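Local coordinates for spike protein P5 (Enterobacteria phage PRD1, PDB 1YQ5) that forms, together with P31 and P2, the spike complexes at the five-fold vertices of the phage capsid and is essential for infectivity, at residues Leu7-Ser12 with Ala34-Ser39; Thr27-Ser32 with Phe122-Asp127; Ile63-Lys68 with Tyr134-Thr139; Lys68-Thr73 with Leu97-Thr102; Tyr77-Lys82 with Val90-Ser95. All coordinates share one frame; numbering follows the deposited sequence.

Contact 1: residues Leu7-Ser12 with Ala34-Ser39; sequences LSLMYS and ALTVNS
The ring of Tyr11 meets the methyl of Ala34 obliquely, Ala34 CB lying 3.9 Å from Tyr11 CD1. Phe29 packs on the same ring with the planes at about 45°, and a hydrogen bond from Tyr11 OH to Asp30 O fixes its far end. Ala34 CB also touches Leu9 CB at 4.0 Å. Leu7 shares the face of Leu9; its CG is anti to the backbone N (chi1 -179°), and the Leu7 and Thr36 side chains cross at about a right angle, Leu7 CD1 3.9 Å from Thr36 CG2. On the other face the bent chain of selenomethionine Met10 puts CE 3.9 Å from Leu35 CD2, while Met10 CB lies 3.8 Å from Val37 CG2. Paired N-H...O bonds join Met10 with Leu35. Farther along, the antiparallel register slips by one: Val37 N gives Ser8 O a 2.8 Å bond, and Asn38 N adds a weak one at 3.4 Å, a classic beta bulge where the chain turns a corner. Ser8 OG is hydrogen-bonded to Thr139 OG1. Strand 35-40 is outermost in its sheet within this chain, strand 5-11 runs between it and strand 135-142, and Tyr108 of the second subunit packs on Ser8, Val37 and Asn38.

Contact 2: residues Thr27-Ser32 with Phe122-Asp127; sequences TDFDLS and FSLCND
Phe29 lays its ring over the backbone of Ser123, one face on Ser123 CA, which stands 4.0 Å from the ring centroid and 19° off the normal in a CH-pi contact displaced toward the rim. Leu124 fills the neighbouring position at the ring edge: its CG lies in the ring plane, 3.8 Å from Phe29 CZ. The carbonyl of Phe122 projects into the notch between the backbone and ring of Phe29, with Phe122 O 3.5 Å from Phe29 CG. Phe29 CG sits beside its own backbone N (chi1 -65°), which places it next to the same oxygen that the N-H meets. A second bump is the branch of Leu31, whose CD1 comes to 4.0 Å from Phe122 CD1, the two side chains crossing at about a right angle. Phe29 also packs on Ile136, and Leu31 and Phe122 on Ile138, of strand 135-142. Asp28 lies at the margin, its OD1 3.7 Å from Ser123 CB, while its carboxylate forms salt bridges with Arg80 and Lys82.

The polar atoms in the seam are mostly backbone. Phe29 N donates to Phe122 O over 2.7 Å, nearly along the C=O axis, and the CA-H of Asp28 approaches the same oxygen. One water links Phe29 O to Phe122 N and another links Thr27 N to Leu124 O. The chain 27-32 is irregular here. Chemically, the contact combines an apolar filling around Phe29 with one short direct backbone bond and two waters that bridge backbone groups.

Contact 3: residues Ile63-Lys68 with Tyr134-Thr139; sequences ITMTVK and YIINIT
Thr66 and Asn137 face each other at the middle of this antiparallel pair, Thr66 OG1 lying 3.5 Å from Asn137 CB. A water ties them together: it is 2.9 Å from Thr66 OG1, accepts from Asn137 ND2 and donates to Ile135 O. On the opposite face Val67 CG2, anti to the backbone N, touches Ile136 CG1 at 3.7 Å, and selenomethionine Met65 CG lies 3.8 Å from Ile138 CG1. In both pairs the side chains run side by side and point the same way, into the core where Phe122 and Leu124 meet them. Two N-H...O bonds at each of Thr64-Thr139, Thr66-Asn137 and Lys68-Ile135 hold this register; Thr66 N to Asn137 O measures 2.9 Å. Between them, CA-H groups approach the same carbonyls, as Met65 CA does Asn137 O at 3.2 Å. Farther out, Thr64 OG1 is hydrogen-bonded to Ser104 OG and to Leu106 N of the second subunit, and Thr139 OG1 to Ser8 OG. The strand axes, 174° apart in direction, pass at 4.7 Å. Strand 135-142 is the central strand of its sheet, with 59-68 beside it, in the beta jelly roll of the C-terminal domain of P5, grouped with the C1q and TNF folds.

Contact 4: residues Lys68-Thr73 with Leu97-Thr102; sequences KNNTVT and LTAGGT
Ala99 presses its methyl into the turn formed by residues 69-73, and this is the tight part of the contact. Ala99 CB lies 3.6 Å from Asn70 CA and 3.8 Å from Val72 O. The hollow is lined by the type I beta turn from Asn69 to Val72, closed by a bond from Val72 N to Asn69 O, and by the CG2 methyl of Thr73. Ala99 itself is the centre of an inverse gamma turn. Asn69 N donates to Ala99 O over 3.0 Å, almost straight at 172°. The same oxygen is met by the side chain of Lys68, whose CE passes 3.3 Å from Ala99 O. Gly100 pairs with Lys68 as a non-hydrogen-bonded antiparallel pair at the start of strand 100-109, and the backbones come close here, Lys68 CA lying 4.4 Å from Gly100 CA.

The looser side is polar and belongs to the end of the lysine. The bend at chi4 (-63°) turns NZ back toward the loop. Lys68 NZ then donates to Asn70 OD1 at 2.9 Å and to a water at 3.0 Å. That water in turn accepts from Ala99 N at 2.8 Å, bridging the lysine ammonium and the backbone of Ala99. Asn70 and Thr71 lie at the exposed tip of the turn.

Lys68 NZ also forms a salt bridge with Asp87 of the second subunit. The ammonium group is thus shared between an amide oxygen of its own loop, a water and a carboxylate across the trimer interface, an arrangement that probably stabilises its positive charge and couples the loop to subunit contact.

Contact 5: residues Tyr77-Lys82 with Val90-Ser95; sequences YLLRVK and VACPAS
Tyr77 and Cys92 open the hydrogen-bonded ladder of this hairpin, each donating its N-H to the other's carbonyl. Cys92 N to Tyr77 O is the shorter bond, at 2.7 Å; in the reverse one, Tyr77 N to Cys92 O at 2.9 Å, the donor stands 39° above the carbonyl plane. Leu79 and Val90 form the next hydrogen-bonded pair, with Leu79 N to Val90 O nearly straight at 174°. Between them the non-hydrogen-bonded pair Leu78-Ala91 brings Ala91 CA to 3.3 Å from Tyr77 O.

Across this pair of segments the Tyr77 ring is met at its edge, by Cys92 O and by Ala94 CB, 3.5 Å from Tyr77 CE1. The phenol OH is hydrogen-bonded to Val72 O.

The apolar pairs divide by face. Leu78 CD2 touches Ala91 CB at 3.8 Å on one; on the other, Leu79 CB meets Val90 CG1 at 3.9 Å, and Leu79 packs on toward Leu124 and Ile103.

Strand 86-93 is outermost in its sheet within this chain. The backbone bonds satisfy polar groups between the strands, while apolar side chains of this edge strand, Val90, Ala91, Cys92 and Pro93, pack on the other two copies in the trimer.

How the contacts relate
From the N terminus, contact 1 closes the first loop, between strand 5-11 and strand 35-40. The 27-32 segment lies within that loop yet packs against strand 119-126, so contact 2 crosses contact 1. Contact 3 joins strands 59-68 and 135-142 and crosses contact 2 in turn, its core faces packing on Phe122 and Leu124. Contact 4 shares Lys68 with contact 3 and lies within the loops of both contacts 2 and 3; contact 5, the hairpin of the second sheet, lies within contact 4. Contacts 1, 3 and 4 belong to one sheet, contact 5 to the other, and contact 2 ties the loop leading to strand 35-40 onto the second sheet.

Contact 1: residues Leu7-Ser12 with Ala34-Ser39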
# COMPACT_ATOMS: atom_id res chain seq x y z
N LEU A 7 -0.40 16.60 1.07
CA LEU A 7 -1.13 16.99 2.26
C LEU A 7 -1.19 15.79 3.19
O LEU A 7 -1.55 14.69 2.78
CB LEU A 7 -2.55 17.43 1.89
CG LEU A 7 -3.43 17.89 3.06
CD1 LEU A 7 -2.80 19.12 3.68
CD2 LEU A 7 -4.84 18.20 2.58
N SER A 8 -0.79 15.99 4.44
CA SER A 8 -0.81 14.92 5.44
C SER A 8 -1.65 15.41 6.61
O SER A 8 -1.42 16.49 7.15
CB SER A 8 0.62 14.61 5.89
OG SER A 8 0.65 13.48 6.74
N LEU A 9 -2.64 14.60 6.99
CA LEU A 9 -3.55 14.97 8.06
C LEU A 9 -3.64 13.94 9.17
O LEU A 9 -3.43 12.74 8.96
CB LEU A 9 -4.96 15.18 7.49
CG LEU A 9 -5.12 16.03 6.23
CD1 LEU A 9 -6.54 15.88 5.70
CD2 LEU A 9 -4.82 17.49 6.55
N MSE A 10 -3.96 14.43 10.37
CA MSE A 10 -4.15 13.57 11.53
C MSE A 10 -5.60 13.84 11.93
O MSE A 10 -5.96 14.97 12.27
CB MSE A 10 -3.18 13.94 12.65
CG MSE A 10 -3.10 12.91 13.77
SE MSE A 10 -4.61 13.01 14.98
CE MSE A 10 -4.04 14.59 15.95
N TYR A 11 -6.42 12.80 11.87
CA TYR A 11 -7.85 12.86 12.16
C TYR A 11 -8.18 12.08 13.44
O TYR A 11 -7.81 10.92 13.57
CB TYR A 11 -8.58 12.25 10.96
CG TYR A 11 -10.04 12.57 10.78
CD1 TYR A 11 -10.49 13.89 10.70
CD2 TYR A 11 -10.97 11.55 10.59
CE1 TYR A 11 -11.83 14.18 10.41
CE2 TYR A 11 -12.31 11.82 10.31
CZ TYR A 11 -12.73 13.14 10.22
OH TYR A 11 -14.05 13.41 9.90
N SER A 12 -8.86 12.73 14.37
CA SER A 12 -9.24 12.10 15.64
C SER A 12 -10.48 12.79 16.18
O SER A 12 -10.96 13.75 15.59
CB SER A 12 -8.12 12.26 16.67
OG SER A 12 -8.00 13.62 17.07
N ALA A 34 -9.55 18.47 10.42
CA ALA A 34 -8.38 17.61 10.62
C ALA A 34 -7.14 18.46 10.86
O ALA A 34 -7.04 19.59 10.38
CB ALA A 34 -8.18 16.72 9.40
N LEU A 35 -6.19 17.91 11.61
CA LEU A 35 -4.95 18.62 11.89
C LEU A 35 -3.99 18.44 10.72
O LEU A 35 -3.71 17.31 10.31
CB LEU A 35 -4.30 18.08 13.17
CG LEU A 35 -2.90 18.60 13.52
CD1 LEU A 35 -2.96 20.11 13.74
CD2 LEU A 35 -2.38 17.90 14.76
N THR A 36 -3.49 19.54 10.17
CA THR A 36 -2.55 19.44 9.07
C THR A 36 -1.15 19.17 9.63
O THR A 36 -0.58 20.00 10.33
CB THR A 36 -2.53 20.73 8.23
OG1 THR A 36 -3.84 20.94 7.67
CG2 THR A 36 -1.52 20.62 7.09
N VAL A 37 -0.62 17.99 9.32
CA VAL A 37 0.70 17.59 9.79
C VAL A 37 1.77 18.13 8.87
O VAL A 37 2.85 18.52 9.31
CB VAL A 37 0.82 16.06 9.85
CG1 VAL A 37 2.23 15.65 10.24
CG2 VAL A 37 -0.19 15.50 10.85
N ASN A 38 1.47 18.16 7.58
CA ASN A 38 2.42 18.66 6.59
C ASN A 38 1.65 19.00 5.32
O ASN A 38 0.71 18.29 4.94
CB ASN A 38 3.48 17.60 6.29
CG ASN A 38 4.53 18.08 5.29
OD1 ASN A 38 5.28 19.03 5.57
ND2 ASN A 38 4.59 17.44 4.13
N SER A 39 2.05 20.09 4.68
CA SER A 39 1.41 20.54 3.46
C SER A 39 2.47 21.01 2.47
O SER A 39 3.43 21.68 2.86
CB SER A 39 0.46 21.70 3.77
OG SER A 39 -0.26 22.09 2.62

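Contact 2: residues Thr27-Ser32 with Phe122-Asp127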
# COMPACT_ATOMS: atom_id res chain seq x y z
N THR A 27 -19.34 6.14 6.03
CA THR A 27 -19.80 7.50 5.77
C THR A 27 -18.55 8.33 5.56
O THR A 27 -17.67 8.37 6.42
CB THR A 27 -20.58 8.06 6.98
OG1 THR A 27 -21.71 7.22 7.25
CG2 THR A 27 -21.07 9.48 6.69
N ASP A 28 -18.46 8.99 4.41
CA ASP A 28 -17.29 9.80 4.09
C ASP A 28 -16.98 10.84 5.16
O ASP A 28 -17.87 11.46 5.73
CB ASP A 28 -17.45 10.45 2.72
CG ASP A 28 -17.54 9.41 1.61
OD1 ASP A 28 -16.87 8.36 1.74
OD2 ASP A 28 -18.24 9.65 0.61
N PHE A 29 -15.69 11.01 5.43
CA PHE A 29 -15.20 11.93 6.45
C PHE A 29 -15.14 13.40 6.08
O PHE A 29 -14.70 13.76 4.99
CB PHE A 29 -13.80 11.51 6.91
CG PHE A 29 -13.74 10.18 7.60
CD1 PHE A 29 -12.59 9.39 7.50
CD2 PHE A 29 -14.80 9.73 8.38
CE1 PHE A 29 -12.50 8.18 8.18
CE2 PHE A 29 -14.72 8.51 9.06
CZ PHE A 29 -13.56 7.74 8.96
N ASP A 30 -15.56 14.24 7.01
CA ASP A 30 -15.50 15.69 6.86
C ASP A 30 -14.09 15.97 7.40
O ASP A 30 -13.84 15.78 8.59
CB ASP A 30 -16.53 16.35 7.78
CG ASP A 30 -16.38 17.87 7.83
OD1 ASP A 30 -15.24 18.37 7.75
OD2 ASP A 30 -17.41 18.55 7.97
N LEU A 31 -13.17 16.39 6.54
CA LEU A 31 -11.80 16.64 6.97
C LEU A 31 -11.44 18.10 7.23
O LEU A 31 -10.27 18.44 7.42
CB LEU A 31 -10.82 16.06 5.95
CG LEU A 31 -10.92 14.56 5.67
CD1 LEU A 31 -9.92 14.17 4.58
CD2 LEU A 31 -10.66 13.77 6.94
N SER A 32 -12.45 18.97 7.26
CA SER A 32 -12.20 20.39 7.48
C SER A 32 -11.50 20.67 8.81
O SER A 32 -10.66 21.56 8.90
CB SER A 32 -13.52 21.18 7.43
OG SER A 32 -14.41 20.75 8.45
N PHE A 122 -12.68 9.92 1.85
CA PHE A 122 -12.17 8.88 2.74
C PHE A 122 -13.19 8.41 3.77
O PHE A 122 -13.99 9.20 4.27
CB PHE A 122 -10.92 9.38 3.48
CG PHE A 122 -9.81 9.84 2.58
CD1 PHE A 122 -9.85 11.10 1.99
CD2 PHE A 122 -8.73 9.00 2.31
CE1 PHE A 122 -8.83 11.53 1.15
CE2 PHE A 122 -7.70 9.42 1.47
CZ PHE A 122 -7.75 10.69 0.88
N SER A 123 -13.12 7.12 4.10
CA SER A 123 -14.01 6.55 5.10
C SER A 123 -13.48 5.21 5.59
O SER A 123 -12.78 4.49 4.88
CB SER A 123 -15.42 6.35 4.55
OG SER A 123 -16.31 5.94 5.58
N LEU A 124 -13.83 4.88 6.83
CA LEU A 124 -13.44 3.62 7.43
C LEU A 124 -14.31 3.38 8.66
O LEU A 124 -14.98 4.29 9.14
CB LEU A 124 -11.95 3.64 7.82
CG LEU A 124 -11.42 4.61 8.89
CD1 LEU A 124 -11.91 4.19 10.27
CD2 LEU A 124 -9.90 4.61 8.85
N CYS A 125 -14.30 2.14 9.15
CA CYS A 125 -15.07 1.76 10.32
C CYS A 125 -14.58 0.39 10.71
O CYS A 125 -13.65 -0.14 10.09
CB CYS A 125 -16.55 1.65 9.99
SG CYS A 125 -16.98 0.14 9.01
N ASN A 126 -15.19 -0.17 11.74
CA ASN A 126 -14.90 -1.53 12.15
C ASN A 126 -16.27 -2.15 11.89
O ASN A 126 -17.29 -1.52 12.18
CB ASN A 126 -14.56 -1.62 13.63
CG ASN A 126 -14.30 -3.04 14.08
OD1 ASN A 126 -13.16 -3.53 14.00
ND2 ASN A 126 -15.34 -3.72 14.52
N ASP A 127 -16.30 -3.36 11.36
CA ASP A 127 -17.59 -3.97 11.04
C ASP A 127 -18.37 -4.51 12.23
O ASP A 127 -19.51 -4.93 12.08
CB ASP A 127 -17.41 -5.08 10.00
CG ASP A 127 -16.55 -6.23 10.50
OD1 ASP A 127 -16.18 -6.25 11.69
OD2 ASP A 127 -16.25 -7.13 9.69
O HOH W 1 -17.59 5.85 8.49
O HOH W 2 -14.21 12.34 2.61

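Contact 3: residues Ile63-Lys68 with Tyr134-Thr139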
# COMPACT_ATOMS: atom_id res chain seq x y z
N ILE A 63 -1.64 7.69 -2.22
CA ILE A 63 -2.52 7.91 -1.09
C ILE A 63 -2.43 6.82 -0.03
O ILE A 63 -2.35 5.63 -0.34
CB ILE A 63 -3.98 7.99 -1.58
CG1 ILE A 63 -4.11 9.11 -2.61
CG2 ILE A 63 -4.92 8.19 -0.41
CD1 ILE A 63 -5.33 8.97 -3.50
N THR A 64 -2.46 7.24 1.23
CA THR A 64 -2.43 6.31 2.35
C THR A 64 -3.35 6.78 3.46
O THR A 64 -3.39 7.96 3.80
CB THR A 64 -1.01 6.17 2.96
OG1 THR A 64 -0.14 5.52 2.03
CG2 THR A 64 -1.06 5.35 4.25
N MSE A 65 -4.11 5.84 4.01
CA MSE A 65 -4.98 6.14 5.13
C MSE A 65 -4.79 5.00 6.11
O MSE A 65 -4.93 3.83 5.75
CB MSE A 65 -6.44 6.23 4.73
CG MSE A 65 -7.34 6.35 5.96
SE MSE A 65 -9.19 6.76 5.59
CE MSE A 65 -9.56 5.22 4.44
N THR A 66 -4.46 5.35 7.35
CA THR A 66 -4.25 4.36 8.39
C THR A 66 -5.09 4.68 9.61
O THR A 66 -5.51 5.82 9.82
CB THR A 66 -2.78 4.33 8.83
OG1 THR A 66 -2.38 5.64 9.26
CG2 THR A 66 -1.89 3.87 7.69
N VAL A 67 -5.34 3.66 10.43
CA VAL A 67 -6.10 3.84 11.64
C VAL A 67 -5.65 2.90 12.74
O VAL A 67 -5.29 1.75 12.48
CB VAL A 67 -7.63 3.61 11.43
CG1 VAL A 67 -7.88 2.19 10.95
CG2 VAL A 67 -8.38 3.86 12.73
N LYS A 68 -5.66 3.43 13.96
CA LYS A 68 -5.35 2.67 15.16
C LYS A 68 -6.45 3.08 16.13
O LYS A 68 -6.74 4.26 16.30
CB LYS A 68 -3.99 3.06 15.77
CG LYS A 68 -2.75 2.54 15.04
CD LYS A 68 -2.80 1.03 14.81
CE LYS A 68 -3.10 0.22 16.08
NZ LYS A 68 -2.07 0.34 17.15
N TYR A 134 -9.86 6.68 18.12
CA TYR A 134 -9.06 6.46 16.93
C TYR A 134 -8.07 7.55 16.56
O TYR A 134 -8.25 8.73 16.87
CB TYR A 134 -10.00 6.25 15.74
CG TYR A 134 -10.94 7.43 15.50
CD1 TYR A 134 -10.53 8.53 14.74
CD2 TYR A 134 -12.21 7.46 16.08
CE1 TYR A 134 -11.36 9.63 14.56
CE2 TYR A 134 -13.05 8.57 15.90
CZ TYR A 134 -12.61 9.65 15.15
OH TYR A 134 -13.42 10.75 14.98
N ILE A 135 -6.99 7.13 15.91
CA ILE A 135 -5.99 8.05 15.40
C ILE A 135 -5.90 7.65 13.94
O ILE A 135 -5.44 6.56 13.60
CB ILE A 135 -4.61 7.87 16.06
CG1 ILE A 135 -4.66 8.30 17.52
CG2 ILE A 135 -3.58 8.73 15.31
CD1 ILE A 135 -5.04 9.77 17.69
N ILE A 136 -6.40 8.53 13.08
CA ILE A 136 -6.41 8.28 11.66
C ILE A 136 -5.47 9.25 10.97
O ILE A 136 -5.49 10.45 11.24
CB ILE A 136 -7.84 8.45 11.08
CG1 ILE A 136 -8.78 7.41 11.71
CG2 ILE A 136 -7.82 8.31 9.56
CD1 ILE A 136 -10.23 7.57 11.30
N ASN A 137 -4.63 8.71 10.09
CA ASN A 137 -3.70 9.53 9.34
C ASN A 137 -4.03 9.35 7.86
O ASN A 137 -4.19 8.23 7.39
CB ASN A 137 -2.26 9.11 9.61
CG ASN A 137 -1.77 9.60 10.96
OD1 ASN A 137 -1.43 10.77 11.13
ND2 ASN A 137 -1.74 8.70 11.93
N ILE A 138 -4.13 10.47 7.16
CA ILE A 138 -4.43 10.46 5.73
C ILE A 138 -3.40 11.33 5.03
O ILE A 138 -3.23 12.50 5.37
CB ILE A 138 -5.84 11.02 5.46
CG1 ILE A 138 -6.89 10.09 6.09
CG2 ILE A 138 -6.06 11.17 3.97
CD1 ILE A 138 -8.31 10.64 6.07
N THR A 139 -2.70 10.75 4.07
CA THR A 139 -1.67 11.47 3.33
C THR A 139 -1.82 11.24 1.83
O THR A 139 -1.99 10.11 1.38
CB THR A 139 -0.26 11.02 3.76
OG1 THR A 139 -0.07 11.32 5.15
CG2 THR A 139 0.80 11.74 2.94
O HOH W 3 -3.21 6.24 11.94

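Contact 4: residues Lys68-Thr73 with Leu97-Thr102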
# COMPACT_ATOMS: atom_id res chain seq x y z
N LYS A 68 -5.66 3.43 13.96
CA LYS A 68 -5.35 2.67 15.16
C LYS A 68 -6.45 3.08 16.13
O LYS A 68 -6.74 4.26 16.30
CB LYS A 68 -3.99 3.06 15.77
CG LYS A 68 -2.75 2.54 15.04
CD LYS A 68 -2.80 1.03 14.81
CE LYS A 68 -3.10 0.22 16.08
NZ LYS A 68 -2.07 0.34 17.15
N ASN A 69 -7.10 2.08 16.73
CA ASN A 69 -8.15 2.30 17.72
C ASN A 69 -7.96 1.08 18.61
O ASN A 69 -8.74 0.12 18.57
CB ASN A 69 -9.53 2.30 17.07
CG ASN A 69 -10.62 2.74 18.04
OD1 ASN A 69 -10.93 2.03 19.00
ND2 ASN A 69 -11.19 3.91 17.80
N ASN A 70 -6.89 1.14 19.40
CA ASN A 70 -6.47 0.08 20.29
C ASN A 70 -7.50 -0.58 21.18
O ASN A 70 -7.29 -1.71 21.62
CB ASN A 70 -5.28 0.57 21.12
CG ASN A 70 -4.09 0.94 20.26
OD1 ASN A 70 -4.19 0.95 19.03
ND2 ASN A 70 -2.95 1.22 20.89
N THR A 71 -8.60 0.10 21.45
CA THR A 71 -9.65 -0.46 22.29
C THR A 71 -10.66 -1.31 21.53
O THR A 71 -11.62 -1.83 22.11
CB THR A 71 -10.39 0.65 23.06
OG1 THR A 71 -10.72 1.72 22.17
CG2 THR A 71 -9.50 1.17 24.19
N VAL A 72 -10.47 -1.43 20.21
CA VAL A 72 -11.35 -2.26 19.39
C VAL A 72 -10.43 -3.23 18.68
O VAL A 72 -9.76 -2.89 17.70
CB VAL A 72 -12.16 -1.41 18.37
CG1 VAL A 72 -12.90 -2.33 17.40
CG2 VAL A 72 -13.16 -0.53 19.12
N THR A 73 -10.39 -4.46 19.19
CA THR A 73 -9.51 -5.50 18.67
C THR A 73 -10.24 -6.68 18.05
O THR A 73 -9.65 -7.74 17.87
CB THR A 73 -8.63 -6.04 19.80
OG1 THR A 73 -9.47 -6.58 20.82
CG2 THR A 73 -7.78 -4.92 20.40
N LEU A 97 -2.71 -7.06 18.63
CA LEU A 97 -1.45 -6.66 18.00
C LEU A 97 -1.66 -5.77 16.78
O LEU A 97 -0.78 -4.98 16.42
CB LEU A 97 -0.67 -7.91 17.59
CG LEU A 97 -0.10 -8.72 18.76
CD1 LEU A 97 0.45 -10.06 18.27
CD2 LEU A 97 1.00 -7.90 19.43
N THR A 98 -2.82 -5.88 16.15
CA THR A 98 -3.12 -5.07 14.98
C THR A 98 -4.52 -4.49 15.12
O THR A 98 -5.45 -4.87 14.41
CB THR A 98 -3.05 -5.92 13.68
OG1 THR A 98 -4.03 -6.96 13.73
CG2 THR A 98 -1.68 -6.54 13.52
N ALA A 99 -4.66 -3.55 16.06
CA ALA A 99 -5.94 -2.90 16.33
C ALA A 99 -6.19 -1.76 15.36
O ALA A 99 -6.31 -0.60 15.76
CB ALA A 99 -5.96 -2.40 17.77
N GLY A 100 -6.28 -2.09 14.08
CA GLY A 100 -6.53 -1.07 13.08
C GLY A 100 -6.34 -1.62 11.68
O GLY A 100 -6.42 -2.83 11.46
N GLY A 101 -6.08 -0.73 10.74
CA GLY A 101 -5.90 -1.16 9.37
C GLY A 101 -5.14 -0.14 8.54
O GLY A 101 -4.81 0.95 9.02
N THR A 102 -4.89 -0.50 7.29
CA THR A 102 -4.14 0.35 6.39
C THR A 102 -4.58 0.17 4.94
O THR A 102 -4.88 -0.94 4.52
CB THR A 102 -2.63 0.01 6.45
OG1 THR A 102 -2.12 0.28 7.76
CG2 THR A 102 -1.86 0.82 5.41
O HOH W 4 -2.44 -2.64 17.53

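Contact 5: residues Tyr77-Lys82 with Val90-Ser95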
# COMPACT_ATOMS: atom_id res chain seq x y z
N TYR A 77 -11.47 -4.05 10.27
CA TYR A 77 -11.47 -2.63 9.98
C TYR A 77 -11.67 -2.53 8.47
O TYR A 77 -10.95 -3.19 7.70
CB TYR A 77 -10.15 -1.98 10.39
CG TYR A 77 -10.09 -1.68 11.87
CD1 TYR A 77 -9.65 -2.64 12.79
CD2 TYR A 77 -10.51 -0.45 12.36
CE1 TYR A 77 -9.63 -2.37 14.16
CE2 TYR A 77 -10.50 -0.17 13.73
CZ TYR A 77 -10.06 -1.13 14.62
OH TYR A 77 -10.06 -0.84 15.96
N LEU A 78 -12.66 -1.75 8.06
CA LEU A 78 -12.97 -1.57 6.65
C LEU A 78 -12.52 -0.18 6.22
O LEU A 78 -12.89 0.81 6.85
CB LEU A 78 -14.47 -1.72 6.41
CG LEU A 78 -15.15 -2.93 7.06
CD1 LEU A 78 -16.63 -2.91 6.71
CD2 LEU A 78 -14.50 -4.22 6.59
N LEU A 79 -11.73 -0.11 5.15
CA LEU A 79 -11.25 1.19 4.67
C LEU A 79 -11.64 1.43 3.23
O LEU A 79 -11.65 0.50 2.41
CB LEU A 79 -9.73 1.29 4.83
CG LEU A 79 -9.21 1.32 6.26
CD1 LEU A 79 -9.32 -0.05 6.88
CD2 LEU A 79 -7.75 1.78 6.26
N ARG A 80 -11.96 2.68 2.91
CA ARG A 80 -12.35 3.02 1.56
C ARG A 80 -11.92 4.42 1.14
O ARG A 80 -12.01 5.38 1.91
CB ARG A 80 -13.88 2.92 1.41
CG ARG A 80 -14.38 3.31 0.03
CD ARG A 80 -15.91 3.30 -0.02
NE ARG A 80 -16.47 4.48 0.64
CZ ARG A 80 -17.73 4.56 1.06
NH1 ARG A 80 -18.57 3.54 0.90
NH2 ARG A 80 -18.17 5.69 1.61
N VAL A 81 -11.44 4.51 -0.10
CA VAL A 81 -11.02 5.76 -0.70
C VAL A 81 -11.77 5.86 -2.02
O VAL A 81 -11.84 4.88 -2.77
CB VAL A 81 -9.51 5.78 -1.02
CG1 VAL A 81 -9.16 7.06 -1.76
CG2 VAL A 81 -8.71 5.67 0.26
N LYS A 82 -12.33 7.03 -2.30
CA LYS A 82 -13.05 7.22 -3.55
C LYS A 82 -12.58 8.46 -4.29
O LYS A 82 -12.12 9.42 -3.68
CB LYS A 82 -14.55 7.37 -3.29
CG LYS A 82 -15.18 6.22 -2.53
CD LYS A 82 -16.69 6.37 -2.46
CE LYS A 82 -17.10 7.61 -1.70
NZ LYS A 82 -18.56 7.89 -1.82
N VAL A 90 -10.45 -2.17 1.24
CA VAL A 90 -9.67 -3.22 1.87
C VAL A 90 -10.26 -3.48 3.25
O VAL A 90 -10.81 -2.57 3.88
CB VAL A 90 -8.18 -2.81 2.03
CG1 VAL A 90 -8.01 -1.85 3.20
CG2 VAL A 90 -7.34 -4.06 2.23
N ALA A 91 -10.17 -4.72 3.69
CA ALA A 91 -10.66 -5.11 5.01
C ALA A 91 -9.44 -5.64 5.76
O ALA A 91 -8.66 -6.41 5.21
CB ALA A 91 -11.72 -6.20 4.88
N CYS A 92 -9.27 -5.21 7.01
CA CYS A 92 -8.11 -5.63 7.80
C CYS A 92 -8.53 -6.25 9.13
O CYS A 92 -9.04 -5.56 10.01
CB CYS A 92 -7.21 -4.42 8.07
SG CYS A 92 -6.81 -3.46 6.58
N PRO A 93 -8.34 -7.57 9.28
CA PRO A 93 -8.71 -8.26 10.52
C PRO A 93 -8.05 -7.63 11.75
O PRO A 93 -6.83 -7.46 11.79
CB PRO A 93 -8.25 -9.69 10.27
CG PRO A 93 -8.45 -9.84 8.79
CD PRO A 93 -7.89 -8.54 8.26
N ALA A 94 -8.86 -7.30 12.74
CA ALA A 94 -8.35 -6.69 13.96
C ALA A 94 -7.84 -7.72 14.95
O ALA A 94 -8.24 -8.89 14.91
CB ALA A 94 -9.43 -5.84 14.61
N SER A 95 -6.96 -7.28 15.83
CA SER A 95 -6.40 -8.12 16.89
C SER A 95 -5.77 -7.15 17.86
O SER A 95 -5.67 -5.95 17.57
CB SER A 95 -5.33 -9.08 16.35
OG SER A 95 -4.13 -8.39 16.05